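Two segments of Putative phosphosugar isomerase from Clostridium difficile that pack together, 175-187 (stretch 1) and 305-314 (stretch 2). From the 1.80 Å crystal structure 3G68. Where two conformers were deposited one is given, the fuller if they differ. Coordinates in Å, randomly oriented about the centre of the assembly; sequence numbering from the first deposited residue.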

# COMPACT_ATOMS: atom_id res chain seq x y z
N GLU B 175 32.23 -16.15 -8.59
CA GLU B 175 32.54 -14.73 -8.59
C GLU B 175 33.17 -14.28 -9.93
O GLU B 175 32.85 -13.21 -10.43
N GLU B 176 34.12 -15.07 -10.44
CA GLU B 176 34.76 -14.77 -11.73
C GLU B 176 33.76 -14.85 -12.89
O GLU B 176 33.78 -13.98 -13.77
N ILE B 177 32.88 -15.85 -12.87
CA ILE B 177 31.82 -15.89 -13.90
C ILE B 177 30.99 -14.60 -13.85
O ILE B 177 30.68 -14.03 -14.89
N ASN B 178 30.64 -14.15 -12.65
CA ASN B 178 29.85 -12.93 -12.49
C ASN B 178 30.59 -11.65 -12.95
O ASN B 178 29.96 -10.77 -13.51
N LYS B 179 31.91 -11.58 -12.75
CA LYS B 179 32.71 -10.45 -13.29
C LYS B 179 32.70 -10.44 -14.83
O LYS B 179 32.56 -9.39 -15.47
N ILE B 180 32.86 -11.61 -15.44
CA ILE B 180 32.81 -11.77 -16.89
C ILE B 180 31.43 -11.33 -17.36
O ILE B 180 31.30 -10.60 -18.33
N LEU B 181 30.38 -11.75 -16.65
CA LEU B 181 29.01 -11.34 -17.01
C LEU B 181 28.83 -9.82 -16.91
O LEU B 181 28.13 -9.20 -17.72
N ASP B 182 29.48 -9.22 -15.92
CA ASP B 182 29.46 -7.76 -15.76
C ASP B 182 30.11 -7.07 -16.99
O ASP B 182 29.64 -6.02 -17.38
N ALA B 183 31.16 -7.66 -17.59
CA ALA B 183 31.79 -7.10 -18.80
C ALA B 183 30.86 -7.30 -20.01
O ALA B 183 30.61 -6.39 -20.81
N ILE B 184 30.30 -8.49 -20.12
CA ILE B 184 29.39 -8.82 -21.23
C ILE B 184 28.17 -7.88 -21.28
O ILE B 184 27.72 -7.49 -22.35
N ASN B 185 27.67 -7.47 -20.11
CA ASN B 185 26.50 -6.60 -20.02
C ASN B 185 26.75 -5.14 -20.44
O ASN B 185 25.80 -4.39 -20.65
N ARG B 186 28.01 -4.75 -20.52
CA ARG B 186 28.39 -3.39 -20.97
C ARG B 186 28.60 -3.30 -22.47
O ARG B 186 28.74 -2.20 -23.02
N PHE B 187 28.63 -4.45 -23.14
CA PHE B 187 28.92 -4.51 -24.58
C PHE B 187 28.00 -3.61 -25.39
O PHE B 187 28.47 -2.79 -26.17
N ASP B 305 37.83 -1.97 -14.66
CA ASP B 305 39.22 -1.73 -14.30
C ASP B 305 40.01 -3.07 -14.39
O ASP B 305 41.26 -3.06 -14.45
N ASN B 306 39.28 -4.19 -14.40
CA ASN B 306 39.87 -5.52 -14.46
C ASN B 306 40.71 -5.69 -15.74
O ASN B 306 40.16 -5.64 -16.85
N PRO B 307 42.02 -5.94 -15.57
CA PRO B 307 42.93 -6.01 -16.71
C PRO B 307 42.69 -7.16 -17.67
O PRO B 307 43.22 -7.13 -18.78
N TYR B 308 41.93 -8.16 -17.24
CA TYR B 308 41.63 -9.31 -18.05
C TYR B 308 40.25 -9.18 -18.71
O TYR B 308 40.13 -9.38 -19.91
N TYR B 309 39.24 -8.82 -17.93
CA TYR B 309 37.86 -8.82 -18.48
C TYR B 309 37.49 -7.63 -19.36
O TYR B 309 36.49 -7.69 -20.11
N GLN B 310 38.31 -6.59 -19.33
CA GLN B 310 38.16 -5.44 -20.25
C GLN B 310 38.24 -5.89 -21.69
O GLN B 310 37.81 -5.16 -22.59
N THR B 311 38.82 -7.06 -21.94
CA THR B 311 38.92 -7.62 -23.28
C THR B 311 37.53 -7.77 -23.95
O THR B 311 37.42 -7.78 -25.15
N PHE B 312 36.47 -7.89 -23.17
CA PHE B 312 35.13 -8.02 -23.75
C PHE B 312 34.48 -6.73 -24.18
O PHE B 312 33.33 -6.76 -24.63
N ASN B 313 35.17 -5.60 -23.98
CA ASN B 313 34.66 -4.32 -24.42
C ASN B 313 35.59 -3.44 -25.23
O ASN B 313 35.11 -2.67 -26.03
N PHE B 314 36.91 -3.53 -25.03
CA PHE B 314 37.81 -2.47 -25.53
C PHE B 314 37.83 -2.20 -27.03
O PHE B 314 37.83 -1.04 -27.44

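Packing of the helix in stretch 1 (175-187) against the compact, turning segment of stretch 2 (305-314) in the putative phosphosugar isomerase. The two backbones come close at three points, with CA-CA distances of 6.1 Å between Ile-180 and Tyr-309, 6.0 Å between Ala-183 and Phe-312, and 5.7 Å between Phe-187 and Asn-313; together the stretches bury 488 Å².

The largest bump is Tyr-309. Its CA-to-CB bond points toward the helix, and its m rotamer (chi1 -53°, chi2 -44°) lays the ring along the helix surface, back toward Glu-176. Ile-180 (m, t) covers one face of this ring: its CG1 lies 3.7 Å from the ring centroid, only 25° off the normal, a CH-pi contact whose shortest approach is 3.4 Å from Ile-180 CG1 to Tyr-309 CE1. Lys-179 CB meets the ring obliquely, 3.6 Å from Tyr-309 CE2, so the tyrosine rests in a shallow hollow formed by two consecutive helix residues. At the far end of the ring, Tyr-309 OH donates a short hydrogen bond of 2.6 Å to Glu-176 OE1, which sits near the ring plane at its edge. Glu-176 starts sideways, but its m, m rotamer folds the carboxylate back to meet the hydroxyl.

The same carboxylate is held from its own helix. Lys-179, m at chi1 and extended (t) beyond, brings NZ to 3.0 Å from Glu-176 OE2 in a salt bridge. Water 1 bridges the stretches beside this pair, donating to Glu-176 OE1 (2.9 Å from the water O) and accepting from Asn-306 ND2 (2.9 Å from the water O), with a weak bond from Lys-179 NZ at 3.5 Å. The other end of the Asn-306 amide (t) steadies its own loop: OD1 accepts from Tyr-308 N at 2.9 Å and Tyr-309 N at 2.7 Å.

Where the tyrosine backbone comes in, the helix offers a small residue. Ala-183 points toward stretch 2, and its CB lies 3.5 Å from Tyr-309 O, 4.2 Å from Tyr-309 CB and 4.0 Å from Phe-312 CB; the single methyl fits into the niche between these groups. Phe-312 (m, chi2 -63°) also points toward the helix, its ring lying beside Ile-180, with Ile-180 CG2 4.1 Å from Phe-312 CE2. Ile-180 thus serves both aromatic residues.

At the Phe-187 end of the contact, the side-chain amide of Asn-313 supplies the hydrogen bond. Asn-313 begins sideways, but its m rotamer swings the amide to the helix backbone, where ND2 donates to Ala-183 O at 3.0 Å and a nearly straight 166°; Asn-313 ND2 also makes a weak bond to Phe-312 O, 2.8 Å, within its own stretch. Arg-186 CB packs 3.8 Å from Asn-313 OD1 before the rest of its side chain leads away. Phe-187 (t) turns a ring edge to stretch 2, its CD2 3.5 Å from Phe-312 O. Ile-177 and Gln-310 point away from the interface.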

# COMPACT_ATOMS: atom_id res chain seq x y z
CB GLU B 175 33.51 -14.41 -7.48
CG GLU B 175 33.91 -12.95 -7.42
CD GLU B 175 34.79 -12.61 -6.23
OE1 GLU B 175 35.18 -13.51 -5.47
OE2 GLU B 175 35.10 -11.40 -6.07
CB GLU B 176 35.98 -15.64 -11.97
CG GLU B 176 37.11 -15.39 -10.96
CD GLU B 176 37.50 -13.92 -10.79
OE1 GLU B 176 37.77 -13.24 -11.80
OE2 GLU B 176 37.57 -13.45 -9.64
CB ILE B 177 30.89 -17.08 -13.74
CG1 ILE B 177 31.66 -18.39 -14.00
CG2 ILE B 177 29.68 -16.94 -14.67
CD1 ILE B 177 32.34 -18.48 -15.33
CB ASN B 178 29.24 -12.86 -11.10
CG ASN B 178 27.97 -13.73 -11.01
OD1 ASN B 178 26.92 -13.38 -11.56
ND2 ASN B 178 28.08 -14.88 -10.36
CB LYS B 179 34.16 -10.52 -12.79
CG LYS B 179 34.29 -10.30 -11.34
CD LYS B 179 35.80 -10.35 -10.99
CE LYS B 179 36.03 -10.07 -9.55
NZ LYS B 179 37.40 -10.44 -9.23
CB ILE B 180 33.10 -13.23 -17.32
CG1 ILE B 180 34.56 -13.60 -17.03
CG2 ILE B 180 32.80 -13.46 -18.78
CD1 ILE B 180 34.85 -15.12 -17.15
CB LEU B 181 27.97 -12.09 -16.16
CG LEU B 181 27.77 -13.56 -16.51
CD1 LEU B 181 26.84 -14.24 -15.47
CD2 LEU B 181 27.19 -13.72 -17.95
CB ASP B 182 30.22 -7.30 -14.51
CG ASP B 182 29.49 -7.54 -13.19
OD1 ASP B 182 28.27 -7.77 -13.15
OD2 ASP B 182 30.18 -7.41 -12.16
CB ALA B 183 33.14 -7.79 -19.06
CB ILE B 184 28.93 -10.32 -21.12
CG1 ILE B 184 30.12 -11.28 -21.36
CG2 ILE B 184 27.76 -10.60 -22.04
CD1 ILE B 184 29.76 -12.78 -21.10
CB ASN B 185 25.89 -6.62 -18.62
CG ASN B 185 24.44 -6.17 -18.64
OD1 ASN B 185 23.65 -6.64 -19.47
ND2 ASN B 185 24.08 -5.27 -17.75
CB ARG B 186 29.67 -2.95 -20.27
CG ARG B 186 29.46 -2.86 -18.77
CD ARG B 186 30.65 -2.25 -18.13
NE ARG B 186 30.44 -2.02 -16.72
CZ ARG B 186 31.28 -1.37 -15.93
NH1 ARG B 186 32.41 -0.87 -16.41
NH2 ARG B 186 30.98 -1.21 -14.64
CB PHE B 187 28.86 -5.98 -25.02
CG PHE B 187 29.28 -6.24 -26.44
CD1 PHE B 187 28.44 -5.92 -27.51
CD2 PHE B 187 30.50 -6.92 -26.71
CE1 PHE B 187 28.82 -6.22 -28.83
CE2 PHE B 187 30.88 -7.20 -28.01
CZ PHE B 187 30.06 -6.87 -29.07
CB ASP B 305 39.26 -1.19 -12.84
CG ASP B 305 40.30 -0.13 -12.63
OD1 ASP B 305 40.37 0.80 -13.47
OD2 ASP B 305 41.02 -0.19 -11.60
CB ASN B 306 38.77 -6.59 -14.37
CG ASN B 306 39.32 -8.00 -14.30
OD1 ASN B 306 39.89 -8.51 -15.28
ND2 ASN B 306 39.13 -8.66 -13.16
CB PRO B 307 44.31 -6.14 -16.05
CG PRO B 307 44.04 -6.72 -14.74
CD PRO B 307 42.72 -6.20 -14.30
CB TYR B 308 41.67 -10.58 -17.22
CG TYR B 308 42.95 -10.74 -16.43
CD1 TYR B 308 44.17 -10.93 -17.08
CD2 TYR B 308 42.94 -10.71 -15.02
CE1 TYR B 308 45.35 -11.07 -16.37
CE2 TYR B 308 44.13 -10.85 -14.29
CZ TYR B 308 45.33 -11.05 -14.98
OH TYR B 308 46.52 -11.21 -14.29
CB TYR B 309 36.80 -9.07 -17.36
CG TYR B 309 37.10 -10.33 -16.55
CD1 TYR B 309 37.49 -11.52 -17.18
CD2 TYR B 309 37.00 -10.33 -15.16
CE1 TYR B 309 37.78 -12.67 -16.42
CE2 TYR B 309 37.26 -11.46 -14.43
CZ TYR B 309 37.66 -12.62 -15.06
OH TYR B 309 37.95 -13.75 -14.32
CB GLN B 310 39.22 -4.36 -19.97
CG GLN B 310 40.66 -4.82 -20.26
CD GLN B 310 41.71 -3.74 -19.98
OE1 GLN B 310 41.43 -2.55 -19.97
NE2 GLN B 310 42.92 -4.18 -19.75
CB THR B 311 39.68 -8.98 -23.31
OG1 THR B 311 40.01 -9.32 -24.67
CG2 THR B 311 38.85 -10.09 -22.67
CB PHE B 312 34.22 -8.81 -22.82
CG PHE B 312 34.71 -10.17 -22.60
CD1 PHE B 312 34.81 -11.06 -23.68
CD2 PHE B 312 35.20 -10.57 -21.35
CE1 PHE B 312 35.34 -12.35 -23.49
CE2 PHE B 312 35.71 -11.86 -21.17
CZ PHE B 312 35.77 -12.73 -22.24
CB ASN B 313 34.30 -3.46 -23.20
CG ASN B 313 33.26 -4.09 -22.28
OD1 ASN B 313 33.24 -3.75 -21.10
ND2 ASN B 313 32.37 -4.95 -22.79
CB PHE B 314 39.25 -2.63 -25.04
CG PHE B 314 39.77 -1.39 -24.40
CD1 PHE B 314 39.92 -0.23 -25.14
CD2 PHE B 314 40.05 -1.37 -23.03
CE1 PHE B 314 40.39 0.95 -24.52
CE2 PHE B 314 40.47 -0.23 -22.42
CZ PHE B 314 40.63 0.94 -23.16
O HOH W 1 39.72 -11.07 -11.74